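Local coordinates for sialyltransferase 0160 (Photobacterium damselae, PDB 4R84), which probably transfers sialic acid from CMP-sialic acid to galactoside acceptors in alpha-2,6 linkage, using a GT-B fold with Rossmann-type domains, at residues F359-T364 with A447-S452; G363-A368 with K405-G410; F464-S469 with D498-A503. One frame throughout, in Å; residues are numbered along the deposited sequence.

Contact 1 (F359-T364 with A447-S452); sequences FIFTGT and AGIASS. With CSF (cytidine-5'-monophosphate-3-fluoro-N-acetyl-neuraminic acid), chain E.
Ala447 O accepts Thr362 N at 2.9 Å and also makes a CA-H...O contact with Phe361, whose CA lies 3.1 Å from Ala447 O. This is the parallel pairing of strands 358-362 and 445-447 in the Rossmann-type sheet that carries the nucleotide sugar. Ala447 N bonds to Ile360 O and Ile449 N to Thr362 O. Between these bonds the chain turns a corner at Gly448, which takes a positive phi (143°). Phe359 puts the edge of its ring against Ala447, with Phe359 CE1 3.6 Å from Ala447 CB. The ring of Phe361 meets Gly448 obliquely through CE1. Past the strand, Thr364 and Ile449 cross at about a right angle, and their CG2 methyls meet at 3.6 Å. Thr362 OG1 sits between the backbone N and the carbonyl carbon (chi1 60°) and is hydrogen-bonded to Tyr454 OH. Ile449 O lies 3.4 Å from Thr362 OG1, at best a weak bond. One water donates to both Gly363 O and Ile449 O. The rest of segment 447-452 grips the ligand. Ala450 O accepts from the glycerol hydroxyls O9A and O8A. On the phosphate, O2A receives Ser451 OG at 3.0 Å and Ser452 N at 3.1 Å.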
loop_
_atom_site.group_PDB
_atom_site.type_symbol
_atom_site.label_atom_id
_atom_site.label_comp_id
_atom_site.label_asym_id
_atom_site.label_seq_id
_atom_site.Cartn_x
_atom_site.Cartn_y
_atom_site.Cartn_z
ATOM N N PHE A 359 -1.339 25.055 -11.027
ATOM C CA PHE A 359 -0.076 24.962 -10.307
ATOM C C PHE A 359 -0.337 24.754 -8.841
ATOM O O PHE A 359 -1.069 25.530 -8.241
ATOM C CB PHE A 359 0.755 26.247 -10.532
ATOM C CG PHE A 359 1.797 26.544 -9.462
ATOM C CD1 PHE A 359 2.815 25.642 -9.162
ATOM C CD2 PHE A 359 1.787 27.768 -8.798
ATOM C CE1 PHE A 359 3.789 25.942 -8.200
ATOM C CE2 PHE A 359 2.761 28.082 -7.831
ATOM C CZ PHE A 359 3.759 27.163 -7.527
ATOM N N ILE A 360 0.235 23.696 -8.270
ATOM C CA ILE A 360 0.206 23.529 -6.828
ATOM C C ILE A 360 1.546 23.867 -6.215
ATOM O O ILE A 360 2.568 23.271 -6.566
ATOM C CB ILE A 360 -0.148 22.088 -6.412
ATOM C CG1 ILE A 360 -1.564 21.741 -6.832
ATOM C CG2 ILE A 360 0.009 21.946 -4.905
ATOM C CD1 ILE A 360 -1.930 20.286 -6.499
ATOM N N PHE A 361 1.534 24.806 -5.275
ATOM C CA PHE A 361 2.700 25.062 -4.447
ATOM C C PHE A 361 2.648 24.167 -3.212
ATOM O O PHE A 361 1.656 24.180 -2.483
ATOM C CB PHE A 361 2.767 26.534 -4.019
ATOM C CG PHE A 361 3.880 26.828 -3.049
ATOM C CD1 PHE A 361 5.165 27.037 -3.507
ATOM C CD2 PHE A 361 3.642 26.895 -1.682
ATOM C CE1 PHE A 361 6.200 27.310 -2.619
ATOM C CE2 PHE A 361 4.679 27.162 -0.788
ATOM C CZ PHE A 361 5.956 27.367 -1.265
ATOM N N THR A 362 3.732 23.439 -2.957
ATOM C CA THR A 362 3.771 22.585 -1.771
ATOM C C THR A 362 4.485 23.293 -0.622
ATOM O O THR A 362 5.694 23.554 -0.687
ATOM C CB THR A 362 4.477 21.253 -2.062
ATOM O OG1 THR A 362 5.814 21.503 -2.483
ATOM C CG2 THR A 362 3.757 20.493 -3.174
ATOM N N GLY A 363 3.748 23.597 0.439
ATOM C CA GLY A 363 4.332 24.305 1.571
ATOM C C GLY A 363 5.116 23.409 2.518
ATOM O O GLY A 363 5.082 22.189 2.405
ATOM N N THR A 364 5.844 24.018 3.449
ATOM C CA THR A 364 6.480 23.254 4.520
ATOM C C THR A 364 6.230 23.930 5.856
ATOM O O THR A 364 5.476 24.896 5.937
ATOM C CB THR A 364 7.991 23.102 4.298
ATOM O OG1 THR A 364 8.512 22.122 5.211
ATOM C CG2 THR A 364 8.693 24.450 4.498
ATOM N N ALA A 447 5.381 22.725 -7.650
ATOM C CA ALA A 447 6.663 23.256 -7.219
ATOM C C ALA A 447 6.579 23.682 -5.774
ATOM O O ALA A 447 5.490 23.874 -5.241
ATOM C CB ALA A 447 7.087 24.448 -8.091
ATOM N N GLY A 448 7.733 23.848 -5.145
ATOM C CA GLY A 448 7.745 24.290 -3.768
ATOM C C GLY A 448 8.834 23.652 -2.947
ATOM O O GLY A 448 9.875 23.272 -3.461
ATOM N N ILE A 449 8.587 23.519 -1.652
ATOM C CA ILE A 449 9.629 23.068 -0.755
ATOM C C ILE A 449 9.794 21.561 -0.856
ATOM O O ILE A 449 8.799 20.841 -0.923
ATOM C CB ILE A 449 9.312 23.468 0.705
ATOM C CG1 ILE A 449 8.890 24.942 0.791
ATOM C CG2 ILE A 449 10.486 23.143 1.617
ATOM C CD1 ILE A 449 9.903 25.958 0.222
ATOM N N ALA A 450 11.043 21.097 -0.873
ATOM C CA ALA A 450 11.354 19.670 -0.953
ATOM C C ALA A 450 10.572 18.855 0.050
ATOM O O ALA A 450 10.332 19.293 1.169
ATOM C CB ALA A 450 12.827 19.430 -0.753
ATOM N N SER A 451 10.167 17.676 -0.393
ATOM C CA SER A 451 9.435 16.726 0.426
ATOM C C SER A 451 9.459 15.392 -0.304
ATOM O O SER A 451 9.667 15.342 -1.521
ATOM C CB SER A 451 8.001 17.180 0.664
ATOM O OG SER A 451 7.214 16.099 1.142
ATOM N N SER A 452 9.255 14.316 0.457
ATOM C CA SER A 452 9.162 12.970 -0.082
ATOM C C SER A 452 8.077 12.875 -1.159
ATOM O O SER A 452 8.119 12.006 -2.028
ATOM C CB SER A 452 8.897 11.976 1.067
ATOM O OG SER A 452 8.826 10.666 0.574
HETATM C C5A CSF E . 12.060 15.385 6.975
HETATM C C4A CSF E . 11.103 14.261 7.350
HETATM C C2A CSF E . 9.178 15.868 7.007
HETATM O O6A CSF E . 10.169 16.839 6.624
HETATM C C6A CSF E . 11.339 16.316 6.007
HETATM C C3A CSF E . 9.805 14.821 7.945
HETATM O O4A CSF E . 11.752 13.398 8.293
HETATM N N5A CSF E . 13.232 14.831 6.336
HETATM C C7A CSF E . 12.234 17.491 5.665
HETATM C C8A CSF E . 11.532 18.418 4.689
HETATM C C9A CSF E . 12.497 19.482 4.182
HETATM O O9A CSF E . 11.790 20.293 3.244
HETATM O O8A CSF E . 11.094 17.637 3.577
HETATM O O7A CSF E . 12.525 18.225 6.855
HETATM C C1A CSF E . 8.052 16.583 7.727
HETATM O OBA CSF E . 7.039 15.930 8.048
HETATM O OAA CSF E . 8.164 17.802 7.997
HETATM O O1A CSF E . 8.620 15.158 5.900
HETATM O O2A CSF E . 8.564 14.760 3.442
HETATM N N1 CSF E . 2.984 16.732 3.038
HETATM C C2 CSF E . 1.874 17.213 2.328
HETATM N N3 CSF E . 1.902 18.456 1.796
HETATM C C4 CSF E . 3.007 19.218 1.949
HETATM C C5 CSF E . 4.111 18.754 2.665
HETATM C C6 CSF E . 4.075 17.480 3.222
HETATM C "C3'" CSF E . 4.581 13.929 2.946
HETATM C "C2'" CSF E . 3.152 14.291 2.638
HETATM C "C1'" CSF E . 2.881 15.392 3.638
HETATM O "O4'" CSF E . 3.835 15.249 4.695
HETATM C "C4'" CSF E . 4.618 14.083 4.449
HETATM P PA CSF E . 8.090 15.741 4.484
HETATM O "O5'" CSF E . 6.518 15.520 4.500
HETATM C "C5'" CSF E . 6.014 14.289 4.996
HETATM O "O3'" CSF E . 4.902 12.623 2.486
HETATM O "O2'" CSF E . 2.279 13.203 2.972
HETATM N N4 CSF E . 3.038 20.464 1.417
HETATM O O2 CSF E . 0.861 16.476 2.197
HETATM O O3A CSF E . 8.335 17.218 4.326
HETATM C C10 CSF E . 14.479 15.114 6.725
HETATM O O10 CSF E . 14.724 15.793 7.712
HETATM C C11 CSF E . 15.568 14.556 5.852
HETATM F F3A CSF E . 10.057 15.422 9.156
HETATM O O HOH W 1 7.017 20.465 1.233
#

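Contact 2 (G363-A368 with K405-G410); sequences GTTTWA and KGHPAG. With CSF (cytidine-5'-monophosphate-3-fluoro-N-acetyl-neuraminic acid), chain E.
His407 has CG anti to the backbone N (chi1 -168°), while Thr365 holds CG2 opposite its own carbonyl carbon (chi1 54° to OG1). Together these rotations lay the Thr365 methyl over one face of the imidazole, a CH-pi contact with CG2 3.7 Å from the ring centroid. The same methyl reaches the CB of Ala409. The ring is also fixed in its own plane. Ala409 N, within the type I turn from His407 to Gly410, donates to His407 ND1 at 2.9 Å. That leaves NE2 as the donor to the sialic acid carboxylate: His407 NE2 lies 3.0 Å from OAA of the ligand, and a weaker bond goes to OBA. Lys405 O accepts both Gly363 N at 2.9 Å and the cytosine amino group N4. Gly363 O is the second acceptor for that amino group, with N4 at 2.9 Å. Lys405 NZ donates to the cytosine carbonyl O2 at 2.8 Å. Two backbone carbonyls and one lysine thus read the cytosine edge. A water joins Thr364 O to His407 N. The two loops follow neighbouring parallel strands, 358-362 and 401-405, and lead into helices 373-388 and 412-419.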
loop_
_atom_site.group_PDB
_atom_site.type_symbol
_atom_site.label_atom_id
_atom_site.label_comp_id
_atom_site.label_asym_id
_atom_site.label_seq_id
_atom_site.Cartn_x
_atom_site.Cartn_y
_atom_site.Cartn_z
ATOM N N GLY A 363 3.748 23.597 0.439
ATOM C CA GLY A 363 4.332 24.305 1.571
ATOM C C GLY A 363 5.116 23.409 2.518
ATOM O O GLY A 363 5.082 22.189 2.405
ATOM N N THR A 364 5.844 24.018 3.449
ATOM C CA THR A 364 6.480 23.254 4.520
ATOM C C THR A 364 6.230 23.930 5.856
ATOM O O THR A 364 5.476 24.896 5.937
ATOM C CB THR A 364 7.991 23.102 4.298
ATOM O OG1 THR A 364 8.512 22.122 5.211
ATOM C CG2 THR A 364 8.693 24.450 4.498
ATOM N N THR A 365 6.849 23.410 6.910
ATOM C CA THR A 365 6.713 24.025 8.219
ATOM C C THR A 365 7.849 25.013 8.459
ATOM O O THR A 365 8.057 25.923 7.667
ATOM C CB THR A 365 6.680 22.966 9.347
ATOM O OG1 THR A 365 7.825 22.112 9.235
ATOM C CG2 THR A 365 5.435 22.122 9.225
ATOM N N THR A 366 8.572 24.846 9.553
ATOM C CA THR A 366 9.726 25.691 9.844
ATOM C C THR A 366 10.982 24.872 9.583
ATOM O O THR A 366 10.914 23.644 9.473
ATOM C CB THR A 366 9.702 26.193 11.297
ATOM O OG1 THR A 366 9.653 25.066 12.180
ATOM C CG2 THR A 366 8.476 27.043 11.545
ATOM N N TRP A 367 12.124 25.539 9.446
ATOM C CA TRP A 367 13.382 24.826 9.294
ATOM C C TRP A 367 14.466 25.501 10.141
ATOM O O TRP A 367 14.157 26.271 11.053
ATOM C CB TRP A 367 13.775 24.727 7.802
ATOM C CG TRP A 367 13.848 26.035 7.058
ATOM C CD1 TRP A 367 14.954 26.825 6.913
ATOM C CD2 TRP A 367 12.794 26.689 6.326
ATOM N NE1 TRP A 367 14.657 27.923 6.154
ATOM C CE2 TRP A 367 13.340 27.868 5.778
ATOM C CE3 TRP A 367 11.451 26.392 6.078
ATOM C CZ2 TRP A 367 12.586 28.764 5.008
ATOM C CZ3 TRP A 367 10.697 27.286 5.306
ATOM C CH2 TRP A 367 11.273 28.455 4.781
ATOM N N ALA A 368 15.731 25.202 9.871
ATOM C CA ALA A 368 16.808 25.687 10.726
ATOM C C ALA A 368 16.936 27.212 10.700
ATOM O O ALA A 368 16.406 27.872 9.807
ATOM C CB ALA A 368 18.120 25.029 10.323
ATOM N N LYS A 405 -0.991 23.595 -1.431
ATOM C CA LYS A 405 -1.090 22.407 -0.575
ATOM C C LYS A 405 -0.138 22.599 0.590
ATOM O O LYS A 405 1.078 22.392 0.469
ATOM C CB LYS A 405 -0.781 21.116 -1.344
ATOM C CG LYS A 405 -0.806 19.851 -0.455
ATOM C CD LYS A 405 -2.035 19.876 0.425
ATOM C CE LYS A 405 -2.151 18.631 1.287
ATOM N NZ LYS A 405 -1.160 18.459 2.393
ATOM N N GLY A 406 -0.693 23.059 1.706
ATOM C CA GLY A 406 0.113 23.309 2.874
ATOM C C GLY A 406 0.568 22.029 3.539
ATOM O O GLY A 406 -0.041 20.956 3.364
ATOM N N HIS A 407 1.643 22.136 4.315
ATOM C CA HIS A 407 2.094 21.026 5.154
ATOM C C HIS A 407 1.038 20.779 6.227
ATOM O O HIS A 407 0.460 21.717 6.763
ATOM C CB HIS A 407 3.457 21.356 5.786
ATOM C CG HIS A 407 4.143 20.190 6.432
ATOM N ND1 HIS A 407 3.718 19.633 7.622
ATOM C CD2 HIS A 407 5.248 19.496 6.066
ATOM C CE1 HIS A 407 4.527 18.643 7.958
ATOM N NE2 HIS A 407 5.464 18.540 7.035
ATOM N N PRO A 408 0.758 19.507 6.530
ATOM C CA PRO A 408 -0.272 19.224 7.538
ATOM C C PRO A 408 0.016 19.858 8.903
ATOM O O PRO A 408 -0.920 20.123 9.655
ATOM C CB PRO A 408 -0.261 17.691 7.638
ATOM C CG PRO A 408 1.051 17.249 6.986
ATOM C CD PRO A 408 1.326 18.285 5.929
ATOM N N ALA A 409 1.288 20.082 9.220
ATOM C CA ALA A 409 1.665 20.630 10.524
ATOM C C ALA A 409 1.954 22.129 10.453
ATOM O O ALA A 409 2.554 22.704 11.376
ATOM C CB ALA A 409 2.868 19.875 11.078
ATOM N N GLY A 410 1.537 22.758 9.358
ATOM C CA GLY A 410 1.907 24.138 9.102
ATOM C C GLY A 410 1.285 25.159 10.037
ATOM O O GLY A 410 1.880 26.202 10.290
HETATM C C5A CSF E . 12.060 15.385 6.975
HETATM C C4A CSF E . 11.103 14.261 7.350
HETATM C C2A CSF E . 9.178 15.868 7.007
HETATM O O6A CSF E . 10.169 16.839 6.624
HETATM C C6A CSF E . 11.339 16.316 6.007
HETATM C C3A CSF E . 9.805 14.821 7.945
HETATM O O4A CSF E . 11.752 13.398 8.293
HETATM N N5A CSF E . 13.232 14.831 6.336
HETATM C C7A CSF E . 12.234 17.491 5.665
HETATM C C8A CSF E . 11.532 18.418 4.689
HETATM C C9A CSF E . 12.497 19.482 4.182
HETATM O O9A CSF E . 11.790 20.293 3.244
HETATM O O8A CSF E . 11.094 17.637 3.577
HETATM O O7A CSF E . 12.525 18.225 6.855
HETATM C C1A CSF E . 8.052 16.583 7.727
HETATM O OBA CSF E . 7.039 15.930 8.048
HETATM O OAA CSF E . 8.164 17.802 7.997
HETATM O O1A CSF E . 8.620 15.158 5.900
HETATM O O2A CSF E . 8.564 14.760 3.442
HETATM N N1 CSF E . 2.984 16.732 3.038
HETATM C C2 CSF E . 1.874 17.213 2.328
HETATM N N3 CSF E . 1.902 18.456 1.796
HETATM C C4 CSF E . 3.007 19.218 1.949
HETATM C C5 CSF E . 4.111 18.754 2.665
HETATM C C6 CSF E . 4.075 17.480 3.222
HETATM C "C3'" CSF E . 4.581 13.929 2.946
HETATM C "C2'" CSF E . 3.152 14.291 2.638
HETATM C "C1'" CSF E . 2.881 15.392 3.638
HETATM O "O4'" CSF E . 3.835 15.249 4.695
HETATM C "C4'" CSF E . 4.618 14.083 4.449
HETATM P PA CSF E . 8.090 15.741 4.484
HETATM O "O5'" CSF E . 6.518 15.520 4.500
HETATM C "C5'" CSF E . 6.014 14.289 4.996
HETATM O "O3'" CSF E . 4.902 12.623 2.486
HETATM O "O2'" CSF E . 2.279 13.203 2.972
HETATM N N4 CSF E . 3.038 20.464 1.417
HETATM O O2 CSF E . 0.861 16.476 2.197
HETATM O O3A CSF E . 8.335 17.218 4.326
HETATM C C10 CSF E . 14.479 15.114 6.725
HETATM O O10 CSF E . 14.724 15.793 7.712
HETATM C C11 CSF E . 15.568 14.556 5.852
HETATM F F3A CSF E . 10.057 15.422 9.156
HETATM O O HOH W 2 2.858 24.600 4.567
#

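Contact 3 (F464-S469 with D498-A503)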
loop_
_atom_site.group_PDB
_atom_site.type_symbol
_atom_site.label_atom_id
_atom_site.label_comp_id
_atom_site.label_asym_id
_atom_site.label_seq_id
_atom_site.Cartn_x
_atom_site.Cartn_y
_atom_site.Cartn_z
ATOM N N PHE A 464 10.076 23.089 -10.025
ATOM C CA PHE A 464 11.310 23.288 -9.263
ATOM C C PHE A 464 11.089 22.813 -7.842
ATOM O O PHE A 464 9.951 22.696 -7.384
ATOM C CB PHE A 464 11.777 24.752 -9.248
ATOM C CG PHE A 464 10.817 25.713 -8.594
ATOM C CD1 PHE A 464 10.756 25.831 -7.209
ATOM C CD2 PHE A 464 10.021 26.543 -9.363
ATOM C CE1 PHE A 464 9.891 26.715 -6.610
ATOM C CE2 PHE A 464 9.163 27.446 -8.770
ATOM C CZ PHE A 464 9.100 27.544 -7.394
ATOM N N ILE A 465 12.193 22.555 -7.154
ATOM C CA ILE A 465 12.156 22.129 -5.765
ATOM C C ILE A 465 13.090 22.973 -4.921
ATOM O O ILE A 465 14.251 23.183 -5.289
ATOM C CB ILE A 465 12.546 20.671 -5.640
ATOM C CG1 ILE A 465 11.571 19.815 -6.445
ATOM C CG2 ILE A 465 12.486 20.251 -4.198
ATOM C CD1 ILE A 465 11.850 18.339 -6.351
ATOM N N VAL A 466 12.582 23.454 -3.788
ATOM C CA VAL A 466 13.357 24.320 -2.912
ATOM C C VAL A 466 13.885 23.584 -1.695
ATOM O O VAL A 466 13.115 22.966 -0.958
ATOM C CB VAL A 466 12.517 25.496 -2.438
ATOM C CG1 VAL A 466 13.320 26.353 -1.463
ATOM C CG2 VAL A 466 12.066 26.320 -3.644
ATOM N N PHE A 467 15.197 23.631 -1.492
ATOM C CA PHE A 467 15.762 23.099 -0.265
ATOM C C PHE A 467 16.026 24.223 0.712
ATOM O O PHE A 467 16.424 25.304 0.320
ATOM C CB PHE A 467 17.024 22.317 -0.557
ATOM C CG PHE A 467 16.755 21.060 -1.286
ATOM C CD1 PHE A 467 16.542 21.076 -2.648
ATOM C CD2 PHE A 467 16.655 19.861 -0.602
ATOM C CE1 PHE A 467 16.263 19.904 -3.329
ATOM C CE2 PHE A 467 16.376 18.697 -1.274
ATOM C CZ PHE A 467 16.178 18.718 -2.634
ATOM N N THR A 468 15.738 23.965 1.977
ATOM C CA THR A 468 15.854 24.977 3.018
ATOM C C THR A 468 17.001 24.620 3.974
ATOM O O THR A 468 17.493 23.497 3.955
ATOM C CB THR A 468 14.542 25.100 3.804
ATOM O OG1 THR A 468 14.181 23.814 4.301
ATOM C CG2 THR A 468 13.412 25.618 2.928
ATOM N N SER A 469 17.433 25.566 4.806
ATOM C CA SER A 469 18.548 25.300 5.718
ATOM C C SER A 469 18.250 24.130 6.646
ATOM O O SER A 469 17.182 24.055 7.231
ATOM C CB SER A 469 18.890 26.538 6.543
ATOM O OG SER A 469 19.230 27.608 5.682
ATOM N N ASP A 498 16.705 22.788 -11.576
ATOM C CA ASP A 498 15.436 22.754 -10.870
ATOM C C ASP A 498 15.644 22.803 -9.360
ATOM O O ASP A 498 14.686 22.962 -8.610
ATOM C CB ASP A 498 14.642 21.490 -11.217
ATOM C CG ASP A 498 14.350 21.377 -12.705
ATOM O OD1 ASP A 498 13.991 22.406 -13.304
ATOM O OD2 ASP A 498 14.494 20.267 -13.272
ATOM N N VAL A 499 16.886 22.633 -8.926
ATOM C CA VAL A 499 17.198 22.573 -7.505
ATOM C C VAL A 499 17.564 23.952 -6.975
ATOM O O VAL A 499 18.585 24.555 -7.384
ATOM C CB VAL A 499 18.343 21.582 -7.227
ATOM C CG1 VAL A 499 18.671 21.562 -5.744
ATOM C CG2 VAL A 499 17.952 20.192 -7.689
ATOM N N LEU A 500 16.719 24.461 -6.079
ATOM C CA LEU A 500 16.903 25.795 -5.521
ATOM C C LEU A 500 17.161 25.750 -4.019
ATOM O O LEU A 500 16.851 24.763 -3.345
ATOM C CB LEU A 500 15.677 26.676 -5.806
ATOM C CG LEU A 500 15.197 26.741 -7.260
ATOM C CD1 LEU A 500 13.994 27.679 -7.417
ATOM C CD2 LEU A 500 16.329 27.140 -8.195
ATOM N N PHE A 501 17.734 26.825 -3.494
ATOM C CA PHE A 501 17.967 26.936 -2.058
ATOM C C PHE A 501 17.433 28.254 -1.494
ATOM O O PHE A 501 17.614 29.310 -2.099
ATOM C CB PHE A 501 19.463 26.814 -1.739
ATOM C CG PHE A 501 19.785 26.976 -0.272
ATOM C CD1 PHE A 501 19.623 25.919 0.602
ATOM C CD2 PHE A 501 20.239 28.178 0.222
ATOM C CE1 PHE A 501 19.907 26.066 1.956
ATOM C CE2 PHE A 501 20.519 28.337 1.569
ATOM C CZ PHE A 501 20.350 27.277 2.434
ATOM N N TRP A 502 16.762 28.168 -0.349
ATOM C CA TRP A 502 16.350 29.334 0.444
ATOM C C TRP A 502 16.833 29.124 1.879
ATOM O O TRP A 502 16.598 28.079 2.478
ATOM C CB TRP A 502 14.825 29.579 0.413
ATOM C CG TRP A 502 14.297 30.662 -0.550
ATOM C CD1 TRP A 502 13.951 31.942 -0.217
ATOM C CD2 TRP A 502 14.036 30.537 -1.958
ATOM N NE1 TRP A 502 13.501 32.623 -1.326
ATOM C CE2 TRP A 502 13.542 31.782 -2.408
ATOM C CE3 TRP A 502 14.175 29.498 -2.884
ATOM C CZ2 TRP A 502 13.191 32.014 -3.738
ATOM C CZ3 TRP A 502 13.824 29.730 -4.207
ATOM C CH2 TRP A 502 13.339 30.977 -4.620
ATOM N N ALA A 503 17.545 30.104 2.421
ATOM C CA ALA A 503 18.113 29.972 3.761
ATOM C C ALA A 503 17.038 29.926 4.840
ATOM O O ALA A 503 16.004 30.581 4.735
ATOM C CB ALA A 503 19.088 31.117 4.043
ATOM O OXT ALA A 503 17.185 29.225 5.844
#
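Val466 packs against the six-membered part of the Trp502 indole, with CG1 3.6 Å from CE3 and CG2 3.9 Å from CZ3 of that ring. The two side chains lie on one face of a short parallel pair, strands 462-468 and 499-502. Helices 476-481 and 483-490 link the strands, so the unit is a beta-alpha-beta crossover at the C-terminal end of the Rossmann-type domain. The strand axes stand 35° apart. Four backbone bonds form the parallel ladder. Ile465 N donates to Asp498 O, and Ile465 O accepts Leu500 N. Phe467 N meets Leu500 O at 2.7 Å in an almost straight bond of 178°. Phe467 O then accepts Trp502 N at 3.0 Å.

Leu500 lies on the same face as Val466 and Trp502. Its CD1 reaches the Phe464 ring, 3.7 Å from CD1 of that phenylalanine, and also sits at the edge of the indole. Phe464 and Trp502 both touch helix 373-388, which packs on this side.

The opposite face carries Ile465, Phe467, Val499 and Phe501. There Phe467 CD1 packs on Val499 CG1 at 3.8 Å, and both side chains rest on helix 483-490. Phe501 has CG anti to its backbone N (chi1 178°), which swings the ring back across the neighbouring strand. Its CD1 comes to 3.3 Å from Phe467 O, and its CZ approaches the Ser469 hydroxyl. The pair ends at the chain terminus. Trp367 NE1 and Ser469 OG both donate to the terminal carboxylate of Ala503, with Ser469 OG 2.6 Å from Ala503 OXT.

Contacts 1 and 2 start from the same stretch and share Gly363 and Thr364. From there the chain runs through helix 373-388 and strand 401-405, and contact 2 closes this first loop at 405-410. It continues through helix 412-419, strand 425-427 and helix 434-438 until contact 1 closes the larger loop at 447-452. Contact 2 is therefore nested inside contact 1, and the ligand touches both. Contact 3 follows in series, closing the last helical crossover. Gly448 and Ala450 exchange probable backbone hydrogen bonds with Val466, which join the C-terminal strand pair to the ligand loop. Trp367 and Ala368 link contact 2 to Ser469 and Ala503.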